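Local structure of PHO85 cyclin PHO80 (Saccharomyces cerevisiae, 2PMI) at residues B[97-109]-B[165-177]. The protein serves as the cyclin partner of the cyclin-dependent kinase PHO85 and represses phosphate-starvation-responsive genes when phosphate is plentiful. Residues are numbered along the deposited sequence; the frame is centred on the assembly and turned at random.
Sequences TSLYYIDLLQTVY and RVNYRIIPRDHNI
Asn176 meets Tyr100 through its amide nitrogen: ND2 donates to Tyr100 OH over 3.0 Å with an N-H...O angle of 168°, and the hydroxyl lies in the amide plane. The second N-H of ND2 goes to Arg169 O at 2.8 Å, while Arg169 NE reaches Asn176 OD1 within the guanidinium plane; Arg169 NH1 in turn makes a salt bridge with Glu183 OE1. Three bonds thus fix the rotation of this buried amide, tying the Tyr100 hydroxyl to the first residue of helix 176-183 and that residue back to the loop. Ring atom CE2 of Tyr100 also rests on Pro172 CB, 3.6 Å away.

Next to this polar cluster the packing is closely fitted. Ile177 is a knob in a hole formed by Tyr100, Asp103, Leu104 and Thr107 of helix 92-108. Leu104 is forked between two neighbours: with CG anti to the backbone N (chi1 179°), CD1 lies 3.5 Å from Ile177 CG1 and CD2 packs against Val166. Tyr101 OH also approaches Ile170 O at the ring edge, but this bond is doubtful because the hydroxyl is modelled too close to a neighbour.

Leu105 CD1 and Val166 CG2 meet more loosely, at 4.2 Å. Beyond them the partly exposed Arg165 stacks its guanidinium flat on the buried Tyr109 ring, planes 6° apart; its NE also forms a salt bridge with Asp161. On the solvent side of the knob, exposed Thr107 touches Ile177 CG2 through its own CG2, with Asp103 partly exposed nearby.

The contact joins a cyclin-box helix to loop 165-175 and the first two residues of helix 176-183. Its chemistry implies directional bonds and apolar interlock among buried Tyr100, Leu104, Val166 and Asn176, with solvent reaching Arg165 and the Thr107/Ile177 flank.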
loop_
_atom_site.group_PDB
_atom_site.type_symbol
_atom_site.label_atom_id
_atom_site.label_comp_id
_atom_site.label_asym_id
_atom_site.label_seq_id
_atom_site.Cartn_x
_atom_site.Cartn_y
_atom_site.Cartn_z
ATOM N N THR B 97 14.720 0.149 4.404
ATOM C CA THR B 97 14.288 -0.952 3.573
ATOM C C THR B 97 15.404 -1.443 2.667
ATOM O O THR B 97 15.613 -2.644 2.528
ATOM C CB THR B 97 13.096 -0.536 2.707
ATOM O OG1 THR B 97 11.945 -0.342 3.543
ATOM C CG2 THR B 97 12.803 -1.602 1.654
ATOM N N SER B 98 16.123 -0.520 2.047
ATOM C CA SER B 98 17.210 -0.909 1.164
ATOM C C SER B 98 18.162 -1.859 1.881
ATOM O O SER B 98 18.482 -2.939 1.370
ATOM C CB SER B 98 17.962 0.326 0.670
ATOM O OG SER B 98 17.286 0.899 -0.445
ATOM N N LEU B 99 18.597 -1.459 3.073
ATOM C CA LEU B 99 19.505 -2.269 3.863
ATOM C C LEU B 99 18.862 -3.624 4.134
ATOM O O LEU B 99 19.447 -4.677 3.851
ATOM C CB LEU B 99 19.822 -1.568 5.177
ATOM C CG LEU B 99 20.874 -2.256 6.045
ATOM C CD1 LEU B 99 22.247 -2.133 5.400
ATOM C CD2 LEU B 99 20.877 -1.624 7.421
ATOM N N TYR B 100 17.657 -3.599 4.684
ATOM C CA TYR B 100 16.933 -4.828 4.973
ATOM C C TYR B 100 16.835 -5.711 3.726
ATOM O O TYR B 100 16.866 -6.937 3.824
ATOM C CB TYR B 100 15.539 -4.489 5.467
ATOM C CG TYR B 100 14.540 -5.599 5.294
ATOM C CD1 TYR B 100 14.507 -6.679 6.178
ATOM C CD2 TYR B 100 13.599 -5.554 4.264
ATOM C CE1 TYR B 100 13.567 -7.674 6.055
ATOM C CE2 TYR B 100 12.646 -6.558 4.125
ATOM C CZ TYR B 100 12.634 -7.616 5.032
ATOM O OH TYR B 100 11.672 -8.603 4.933
ATOM N N TYR B 101 16.701 -5.088 2.558
ATOM C CA TYR B 101 16.624 -5.842 1.311
ATOM C C TYR B 101 17.888 -6.671 1.075
ATOM O O TYR B 101 17.916 -7.515 0.184
ATOM C CB TYR B 101 16.425 -4.902 0.118
ATOM C CG TYR B 101 14.991 -4.528 -0.175
ATOM C CD1 TYR B 101 14.691 -3.606 -1.186
ATOM C CD2 TYR B 101 13.933 -5.071 0.561
ATOM C CE1 TYR B 101 13.382 -3.227 -1.459
ATOM C CE2 TYR B 101 12.619 -4.700 0.299
ATOM C CZ TYR B 101 12.350 -3.778 -0.715
ATOM O OH TYR B 101 11.053 -3.412 -0.984
ATOM N N ILE B 102 18.938 -6.408 1.850
ATOM C CA ILE B 102 20.185 -7.145 1.719
ATOM C C ILE B 102 19.989 -8.514 2.353
ATOM O O ILE B 102 20.233 -9.546 1.722
ATOM C CB ILE B 102 21.331 -6.426 2.441
ATOM C CG1 ILE B 102 21.630 -5.118 1.729
ATOM C CG2 ILE B 102 22.584 -7.300 2.466
ATOM C CD1 ILE B 102 22.670 -4.301 2.424
ATOM N N ASP B 103 19.545 -8.514 3.607
ATOM C CA ASP B 103 19.302 -9.749 4.323
ATOM C C ASP B 103 18.222 -10.541 3.598
ATOM O O ASP B 103 18.150 -11.764 3.741
ATOM C CB ASP B 103 18.866 -9.466 5.766
ATOM C CG ASP B 103 20.040 -9.133 6.691
ATOM O OD1 ASP B 103 21.135 -8.793 6.182
ATOM O OD2 ASP B 103 19.862 -9.202 7.934
ATOM N N LEU B 104 17.381 -9.862 2.815
ATOM C CA LEU B 104 16.328 -10.579 2.104
ATOM C C LEU B 104 16.856 -11.270 0.866
ATOM O O LEU B 104 16.472 -12.392 0.584
ATOM C CB LEU B 104 15.171 -9.664 1.685
ATOM C CG LEU B 104 14.097 -10.465 0.908
ATOM C CD1 LEU B 104 13.068 -11.023 1.892
ATOM C CD2 LEU B 104 13.401 -9.598 -0.134
ATOM N N LEU B 105 17.717 -10.593 0.116
ATOM C CA LEU B 105 18.276 -11.172 -1.093
ATOM C C LEU B 105 19.349 -12.215 -0.743
ATOM O O LEU B 105 19.356 -13.306 -1.326
ATOM C CB LEU B 105 18.866 -10.083 -1.983
ATOM C CG LEU B 105 19.094 -10.472 -3.448
ATOM C CD1 LEU B 105 17.762 -10.859 -4.046
ATOM C CD2 LEU B 105 19.715 -9.322 -4.251
ATOM N N GLN B 106 20.237 -11.906 0.209
ATOM C CA GLN B 106 21.279 -12.869 0.598
ATOM C C GLN B 106 20.656 -14.189 1.022
ATOM O O GLN B 106 21.278 -15.237 0.892
ATOM C CB GLN B 106 22.157 -12.360 1.761
ATOM C CG GLN B 106 23.125 -11.216 1.417
ATOM C CD GLN B 106 24.350 -11.126 2.344
ATOM O OE1 GLN B 106 24.268 -11.326 3.566
ATOM N NE2 GLN B 106 25.493 -10.803 1.753
ATOM N N THR B 107 19.430 -14.136 1.529
ATOM C CA THR B 107 18.744 -15.345 1.981
ATOM C C THR B 107 18.012 -16.124 0.888
ATOM O O THR B 107 17.981 -17.351 0.926
ATOM C CB THR B 107 17.716 -15.031 3.125
ATOM O OG1 THR B 107 18.402 -14.876 4.379
ATOM C CG2 THR B 107 16.685 -16.142 3.256
ATOM N N VAL B 108 17.445 -15.440 -0.095
ATOM C CA VAL B 108 16.665 -16.133 -1.124
ATOM C C VAL B 108 17.258 -16.164 -2.529
ATOM O O VAL B 108 16.571 -16.444 -3.527
ATOM C CB VAL B 108 15.240 -15.540 -1.179
ATOM C CG1 VAL B 108 14.600 -15.637 0.204
ATOM C CG2 VAL B 108 15.284 -14.075 -1.655
ATOM N N TYR B 109 18.542 -15.861 -2.598
ATOM C CA TYR B 109 19.264 -15.857 -3.852
ATOM C C TYR B 109 20.687 -16.251 -3.482
ATOM O O TYR B 109 21.556 -15.393 -3.282
ATOM C CB TYR B 109 19.244 -14.466 -4.483
ATOM C CG TYR B 109 19.870 -14.428 -5.861
ATOM C CD1 TYR B 109 19.961 -15.581 -6.622
ATOM C CD2 TYR B 109 20.344 -13.243 -6.414
ATOM C CE1 TYR B 109 20.499 -15.562 -7.882
ATOM C CE2 TYR B 109 20.886 -13.226 -7.687
ATOM C CZ TYR B 109 20.956 -14.398 -8.406
ATOM O OH TYR B 109 21.476 -14.437 -9.668
ATOM N N ARG B 165 13.403 -12.708 -8.128
ATOM C CA ARG B 165 14.053 -13.482 -7.102
ATOM C C ARG B 165 13.460 -13.310 -5.725
ATOM O O ARG B 165 13.940 -13.913 -4.759
ATOM C CB ARG B 165 15.526 -13.120 -7.058
ATOM C CG ARG B 165 16.239 -13.489 -8.325
ATOM C CD ARG B 165 17.692 -13.157 -8.252
ATOM N NE ARG B 165 18.322 -13.430 -9.538
ATOM C CZ ARG B 165 18.451 -14.639 -10.077
ATOM N NH1 ARG B 165 17.995 -15.711 -9.440
ATOM N NH2 ARG B 165 19.032 -14.773 -11.263
ATOM N N VAL B 166 12.413 -12.504 -5.621
ATOM C CA VAL B 166 11.808 -12.235 -4.324
ATOM C C VAL B 166 10.314 -12.450 -4.368
ATOM O O VAL B 166 9.646 -12.442 -3.333
ATOM C CB VAL B 166 12.087 -10.774 -3.889
ATOM C CG1 VAL B 166 11.411 -10.496 -2.563
ATOM C CG2 VAL B 166 13.588 -10.524 -3.779
ATOM N N ASN B 167 9.801 -12.648 -5.576
ATOM C CA ASN B 167 8.370 -12.850 -5.793
ATOM C C ASN B 167 7.575 -11.656 -5.272
ATOM O O ASN B 167 6.551 -11.805 -4.608
ATOM C CB ASN B 167 7.901 -14.150 -5.121
ATOM C CG ASN B 167 8.406 -15.399 -5.844
ATOM O OD1 ASN B 167 8.100 -16.527 -5.445
ATOM N ND2 ASN B 167 9.178 -15.199 -6.913
ATOM N N TYR B 168 8.075 -10.468 -5.593
ATOM C CA TYR B 168 7.460 -9.216 -5.185
ATOM C C TYR B 168 7.149 -9.171 -3.701
ATOM O O TYR B 168 6.113 -8.638 -3.303
ATOM C CB TYR B 168 6.182 -8.977 -5.986
ATOM C CG TYR B 168 6.421 -9.046 -7.468
ATOM C CD1 TYR B 168 6.597 -10.268 -8.104
ATOM C CD2 TYR B 168 6.527 -7.890 -8.227
ATOM C CE1 TYR B 168 6.875 -10.339 -9.457
ATOM C CE2 TYR B 168 6.808 -7.952 -9.583
ATOM C CZ TYR B 168 6.980 -9.181 -10.192
ATOM O OH TYR B 168 7.242 -9.252 -11.540
ATOM N N ARG B 169 8.044 -9.718 -2.883
ATOM C CA ARG B 169 7.839 -9.735 -1.434
ATOM C C ARG B 169 8.743 -8.700 -0.808
ATOM O O ARG B 169 9.630 -9.007 -0.010
ATOM C CB ARG B 169 8.129 -11.130 -0.881
ATOM C CG ARG B 169 7.210 -12.170 -1.486
ATOM C CD ARG B 169 6.840 -13.230 -0.474
ATOM N NE ARG B 169 6.272 -12.689 0.757
ATOM C CZ ARG B 169 5.091 -13.055 1.250
ATOM N NH1 ARG B 169 4.351 -13.956 0.613
ATOM N NH2 ARG B 169 4.655 -12.540 2.389
ATOM N N ILE B 170 8.471 -7.463 -1.193
ATOM C CA ILE B 170 9.217 -6.280 -0.791
ATOM C C ILE B 170 8.755 -5.555 0.473
ATOM O O ILE B 170 9.462 -4.662 0.934
ATOM C CB ILE B 170 9.161 -5.271 -1.913
ATOM C CG1 ILE B 170 7.686 -4.909 -2.162
ATOM C CG2 ILE B 170 9.782 -5.848 -3.159
ATOM C CD1 ILE B 170 7.431 -3.987 -3.317
ATOM N N ILE B 171 7.586 -5.902 1.024
ATOM C CA ILE B 171 7.090 -5.213 2.226
ATOM C C ILE B 171 7.780 -5.746 3.487
ATOM O O ILE B 171 7.509 -6.855 3.938
ATOM C CB ILE B 171 5.542 -5.360 2.387
ATOM C CG1 ILE B 171 4.822 -4.944 1.098
ATOM C CG2 ILE B 171 5.035 -4.485 3.528
ATOM C CD1 ILE B 171 3.323 -5.343 1.088
ATOM N N PRO B 172 8.668 -4.938 4.086
ATOM C CA PRO B 172 9.400 -5.332 5.289
ATOM C C PRO B 172 8.506 -5.596 6.483
ATOM O O PRO B 172 8.222 -4.708 7.285
ATOM C CB PRO B 172 10.340 -4.157 5.518
ATOM C CG PRO B 172 9.505 -2.997 5.078
ATOM C CD PRO B 172 8.860 -3.504 3.799
ATOM N N ARG B 173 8.056 -6.831 6.599
ATOM C CA ARG B 173 7.214 -7.216 7.712
ATOM C C ARG B 173 7.877 -8.451 8.367
ATOM O O ARG B 173 8.514 -9.271 7.687
ATOM C CB ARG B 173 5.809 -7.510 7.185
ATOM C CG ARG B 173 4.657 -7.032 8.066
ATOM C CD ARG B 173 3.359 -7.224 7.314
ATOM N NE ARG B 173 2.201 -7.301 8.188
ATOM C CZ ARG B 173 0.977 -7.587 7.758
ATOM N NH1 ARG B 173 0.782 -7.815 6.466
ATOM N NH2 ARG B 173 -0.042 -7.658 8.610
ATOM N N ASP B 174 7.741 -8.560 9.687
ATOM C CA ASP B 174 8.342 -9.643 10.470
ATOM C C ASP B 174 8.559 -10.989 9.805
ATOM O O ASP B 174 9.680 -11.466 9.768
ATOM C CB ASP B 174 7.573 -9.849 11.781
ATOM C CG ASP B 174 7.752 -8.679 12.750
ATOM O OD1 ASP B 174 8.723 -7.911 12.560
ATOM O OD2 ASP B 174 6.946 -8.528 13.698
ATOM N N HIS B 175 7.510 -11.599 9.273
ATOM C CA HIS B 175 7.647 -12.917 8.648
ATOM C C HIS B 175 7.863 -12.902 7.140
ATOM O O HIS B 175 7.737 -13.940 6.483
ATOM C CB HIS B 175 6.402 -13.744 8.946
ATOM C CG HIS B 175 6.069 -13.824 10.401
ATOM N ND1 HIS B 175 4.784 -14.028 10.858
ATOM C CD2 HIS B 175 6.851 -13.734 11.502
ATOM C CE1 HIS B 175 4.789 -14.055 12.180
ATOM N NE2 HIS B 175 6.032 -13.879 12.595
ATOM N N ASN B 176 8.187 -11.739 6.585
ATOM C CA ASN B 176 8.374 -11.631 5.143
ATOM C C ASN B 176 9.473 -12.543 4.606
ATOM O O ASN B 176 9.222 -13.350 3.710
ATOM C CB ASN B 176 8.652 -10.173 4.740
ATOM C CG ASN B 176 8.744 -9.989 3.226
ATOM O OD1 ASN B 176 7.856 -10.411 2.485
ATOM N ND2 ASN B 176 9.817 -9.356 2.765
ATOM N N ILE B 177 10.681 -12.420 5.150
ATOM C CA ILE B 177 11.803 -13.233 4.697
ATOM C C ILE B 177 11.477 -14.736 4.675
ATOM O O ILE B 177 11.758 -15.436 3.684
ATOM C CB ILE B 177 13.053 -12.988 5.573
ATOM C CG1 ILE B 177 13.572 -11.566 5.346
ATOM C CG2 ILE B 177 14.145 -13.986 5.216
ATOM C CD1 ILE B 177 14.766 -11.200 6.196
#